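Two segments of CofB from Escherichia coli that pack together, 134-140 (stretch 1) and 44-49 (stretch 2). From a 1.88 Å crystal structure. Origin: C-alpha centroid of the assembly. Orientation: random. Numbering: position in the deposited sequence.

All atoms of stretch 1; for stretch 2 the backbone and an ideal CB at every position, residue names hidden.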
ATOM      1  N   THR A 134      32.316  -5.425 -32.215  1.00 35.43           N
ATOM      2  CA  THR A 134      31.348  -6.287 -32.875  1.00 34.47           C
ATOM      3  C   THR A 134      30.176  -5.498 -33.467  1.00 40.12           C
ATOM      4  O   THR A 134      29.854  -4.403 -33.006  1.00 32.83           O
ATOM      5  CB  THR A 134      30.802  -7.347 -31.904  1.00 39.66           C
ATOM      6  OG1 THR A 134      30.039  -8.314 -32.634  1.00 50.95           O
ATOM      7  CG2 THR A 134      29.919  -6.701 -30.850  1.00 36.41           C
ATOM      8  N   VAL A 135      29.542  -6.061 -34.495  1.00 31.48           N
ATOM      9  CA  VAL A 135      28.369  -5.441 -35.090  1.00 35.41           C
ATOM     10  C   VAL A 135      27.215  -5.522 -34.101  1.00 34.78           C
ATOM     11  O   VAL A 135      26.962  -6.576 -33.527  1.00 34.20           O
ATOM     12  CB  VAL A 135      27.969  -6.117 -36.415  1.00 38.92           C
ATOM     13  CG1 VAL A 135      26.716  -5.480 -36.969  1.00 35.18           C
ATOM     14  CG2 VAL A 135      29.104  -6.024 -37.425  1.00 37.98           C
ATOM     15  N   GLY A 136      26.523  -4.407 -33.900  1.00 29.12           N
ATOM     16  CA  GLY A 136      25.454  -4.356 -32.916  1.00 30.80           C
ATOM     17  C   GLY A 136      25.961  -4.311 -31.481  1.00 30.25           C
ATOM     18  O   GLY A 136      25.226  -4.611 -30.542  1.00 29.34           O
ATOM     19  N   SER A 137      27.225  -3.931 -31.315  1.00 28.91           N
ATOM     20  CA  SER A 137      27.841  -3.812 -29.998  1.00 20.67           C
ATOM     21  C   SER A 137      27.027  -2.958 -29.033  1.00 25.56           C
ATOM     22  O   SER A 137      26.333  -2.039 -29.454  1.00 21.61           O
ATOM     23  CB  SER A 137      29.236  -3.210 -30.133  1.00 26.99           C
ATOM     24  OG  SER A 137      29.769  -2.885 -28.865  1.00 30.83           O
ATOM     25  N   ALA A 138      27.138  -3.253 -27.739  1.00 19.39           N
ATOM     26  CA  ALA A 138      26.545  -2.396 -26.710  1.00 23.28           C
ATOM     27  C   ALA A 138      27.152  -1.005 -26.797  1.00 19.50           C
ATOM     28  O   ALA A 138      28.269  -0.830 -27.283  1.00 19.00           O
ATOM     29  CB  ALA A 138      26.761  -2.984 -25.320  1.00 24.32           C
ATOM     30  N   ILE A 139      26.405  -0.015 -26.332  1.00 17.28           N
ATOM     31  CA  ILE A 139      26.817   1.373 -26.429  1.00 17.81           C
ATOM     32  C   ILE A 139      27.116   1.908 -25.033  1.00 16.38           C
ATOM     33  O   ILE A 139      26.239   1.904 -24.160  1.00 21.26           O
ATOM     34  CB  ILE A 139      25.718   2.226 -27.103  1.00 14.45           C
ATOM     35  CG1 ILE A 139      25.530   1.793 -28.569  1.00 20.10           C
ATOM     36  CG2 ILE A 139      26.045   3.710 -26.992  1.00 17.12           C
ATOM     37  CD1 ILE A 139      24.198   2.279 -29.199  1.00 18.72           C
ATOM     38  N   GLU A 140      28.343   2.363 -24.808  1.00 18.00           N
ATOM     39  CA  GLU A 140      28.721   2.766 -23.458  1.00 21.97           C
ATOM     40  C   GLU A 140      28.693   4.264 -23.267  1.00 20.45           C
ATOM     41  O   GLU A 140      28.801   4.767 -22.141  1.00 16.72           O
ATOM     42  CB  GLU A 140      30.112   2.223 -23.100  1.00 26.27           C
ATOM     43  CG  GLU A 140      31.265   2.838 -23.863  1.00 27.40           C
ATOM     44  CD  GLU A 140      32.605   2.242 -23.436  1.00 41.10           C
ATOM     45  OE1 GLU A 140      32.727   0.997 -23.424  1.00 41.53           O
ATOM     46  OE2 GLU A 140      33.524   3.016 -23.093  1.00 41.61           O
ATOM     47  N   UNK A  44      16.715  -2.771 -32.688  1.00 18.65           N
ATOM     48  CA  UNK A  44      17.514  -2.907 -33.913  1.00 20.09           C
ATOM     49  C   UNK A  44      18.953  -2.420 -33.748  1.00 17.58           C
ATOM     50  O   UNK A  44      19.820  -2.832 -34.516  1.00 19.91           O
ATOM     51  CB  UNK A  44      16.847  -2.134 -35.053  1.00 20.09           C
ATOM     52  N   UNK A  45      19.204  -1.553 -32.768  1.00 18.99           N
ATOM     53  CA  UNK A  45      20.578  -1.164 -32.460  1.00 18.54           C
ATOM     54  C   UNK A  45      21.451  -2.386 -32.212  1.00 22.39           C
ATOM     55  O   UNK A  45      22.640  -2.384 -32.524  1.00 20.08           O
ATOM     56  CB  UNK A  45      20.611  -0.239 -31.241  1.00 18.54           C
ATOM     57  N   UNK A  46      20.866  -3.442 -31.651  1.00 19.02           N
ATOM     58  CA  UNK A  46      21.686  -4.532 -31.129  1.00 19.70           C
ATOM     59  C   UNK A  46      21.517  -5.854 -31.888  1.00 24.08           C
ATOM     60  O   UNK A  46      21.864  -6.932 -31.387  1.00 27.60           O
ATOM     61  CB  UNK A  46      21.352  -4.752 -29.652  1.00 19.70           C
ATOM     62  N   UNK A  47      21.014  -5.747 -33.107  1.00 24.62           N
ATOM     63  CA  UNK A  47      20.904  -6.881 -34.016  1.00 26.85           C
ATOM     64  C   UNK A  47      22.051  -6.894 -35.013  1.00 32.63           C
ATOM     65  O   UNK A  47      22.308  -5.894 -35.680  1.00 29.65           O
ATOM     66  CB  UNK A  47      19.565  -6.847 -34.755  1.00 26.85           C
ATOM     67  N   UNK A  48      22.736  -8.027 -35.128  1.00 29.20           N
ATOM     68  CA  UNK A  48      23.862  -8.130 -36.060  1.00 32.95           C
ATOM     69  C   UNK A  48      23.454  -7.888 -37.508  1.00 33.16           C
ATOM     70  O   UNK A  48      24.284  -7.544 -38.345  1.00 36.82           O
ATOM     71  CB  UNK A  48      24.513  -9.510 -35.939  1.00 32.95           C
ATOM     72  N   UNK A  49      22.178  -8.076 -37.808  1.00 29.60           N
ATOM     73  CA  UNK A  49      21.728  -8.021 -39.193  1.00 34.63           C
ATOM     74  C   UNK A  49      21.117  -6.678 -39.543  1.00 33.99           C
ATOM     75  O   UNK A  49      20.655  -6.477 -40.663  1.00 33.98           O
ATOM     76  CB  UNK A  49      20.714  -9.135 -39.462  1.00 34.63           C
TER

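Stretch 1 offers little charge and much backbone: a type II turn from Thr134 to Ser137, closed by Ser137 N to Thr134 O at 3.2 Å, with Gly136 at its tip, then an extended run to Ile139.

Position 44 has phi/psi of -57/-22, and its ideal CB finds nothing of stretch 1 within 5.5 Å. The contact barely restricts the choice; the phi would admit proline among many others. The residue is Pro44, whose O accepts a weak backbone hydrogen bond from N of position 47, 3.5 Å away.

Position 45 continues the 3-10 segment. Its CA-to-CB bond points sideways, but the ideal CB lies 4.8 Å from Ile139 CD1, so an apolar chain of moderate length would suit: leucine, isoleucine or methionine. Leu45 is found, in the m,t rotamer, its CD1 4.2 Å from Ile139 CD1. Its backbone matters as well, since Leu45 O receives a CA-H...O contact from Gly136 CA at 3.5 Å.

Position 46 is the centre of the register, its CA 4.2 Å from that of Gly136. The closeness depends on the glycine: a CB modelled on Gly136 would stand 3.3 Å from the backbone C of position 46 and 3.4 Å from that of 47. The CA-to-CB bond at 46 points sideways, with the ideal CB 4.0 Å from Gly136 O. Beyond lie Ser137 O, Ala138 CA and the end of Ile139, a long track that a flat, extended side chain could follow; an aromatic fits well, and a long aliphatic could also serve. Tyr46 takes the place. With chi1 at m, its ring presents its edge to the two carbonyls, CD1 lying 3.5 Å from Gly136 O and CE1 3.7 Å from Ser137 O, while Ile139 CD1 comes within 4.1 Å of CE1. The hydroxyl adds what phenylalanine could not: a water donates to Tyr46 OH (2.8 Å) and accepts from Ile139 N (2.8 Å), bridging side chain to backbone.

Position 47 points away, so stretch 1 sets little rule and a polar chain is as acceptable as any. It is Glu47, with its carboxylate directed off the contact.

Position 48 points sideways, its ideal CB 4.5 Å from Val135 O. Beside a turn carrying an apolar valine, a medium or long chain with an aliphatic stem would do, polar or not. Gln48 is present, and its own backbone O meets Val135 CG1 at 3.5 Å.

Position 49 points away and touches nothing here; a small polar residue is one of many options, and Ser49 is the one deposited.

Stretch 2, residues 44-49: PLYEQS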
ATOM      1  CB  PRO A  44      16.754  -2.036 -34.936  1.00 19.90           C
ATOM      2  CG  PRO A  44      15.896  -1.131 -34.120  1.00 21.68           C
ATOM      3  CD  PRO A  44      15.500  -1.974 -32.922  1.00 19.47           C
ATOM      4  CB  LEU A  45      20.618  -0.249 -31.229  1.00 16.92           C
ATOM      5  CG  LEU A  45      20.014   1.152 -31.346  1.00 17.65           C
ATOM      6  CD1 LEU A  45      20.054   1.843 -29.986  1.00 18.21           C
ATOM      7  CD2 LEU A  45      20.767   1.981 -32.368  1.00 17.23           C
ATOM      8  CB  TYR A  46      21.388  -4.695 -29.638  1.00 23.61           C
ATOM      9  CG  TYR A  46      21.543  -3.386 -28.902  1.00 19.35           C
ATOM     10  CD1 TYR A  46      22.765  -2.720 -28.893  1.00 18.72           C
ATOM     11  CD2 TYR A  46      20.467  -2.798 -28.239  1.00 19.26           C
ATOM     12  CE1 TYR A  46      22.917  -1.496 -28.236  1.00 18.24           C
ATOM     13  CE2 TYR A  46      20.605  -1.581 -27.577  1.00 20.20           C
ATOM     14  CZ  TYR A  46      21.828  -0.935 -27.579  1.00 20.54           C
ATOM     15  OH  TYR A  46      21.967   0.272 -26.927  1.00 19.69           O
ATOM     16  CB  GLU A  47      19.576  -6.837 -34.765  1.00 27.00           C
ATOM     17  CG  GLU A  47      18.384  -7.227 -33.922  1.00 30.34           C
ATOM     18  CD  GLU A  47      18.429  -8.690 -33.518  1.00 51.35           C
ATOM     19  OE1 GLU A  47      17.885  -9.532 -34.263  1.00 56.78           O
ATOM     20  OE2 GLU A  47      19.017  -9.000 -32.456  1.00 50.81           O
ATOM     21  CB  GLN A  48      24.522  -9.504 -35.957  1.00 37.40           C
ATOM     22  CG  GLN A  48      25.381  -9.706 -34.736  1.00 39.40           C
ATOM     23  CD  GLN A  48      26.152 -11.019 -34.795  1.00 45.70           C
ATOM     24  OE1 GLN A  48      25.712 -12.036 -34.257  1.00 37.40           O
ATOM     25  NE2 GLN A  48      27.306 -11.001 -35.457  1.00 33.23           N
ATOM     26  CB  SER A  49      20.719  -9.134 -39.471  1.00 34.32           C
ATOM     27  OG  SER A  49      19.582  -8.989 -38.646  1.00 36.18           O
TER
HETATM   28  O   HOH W   1      23.913  -0.456 -25.059  1.00 22.05           O
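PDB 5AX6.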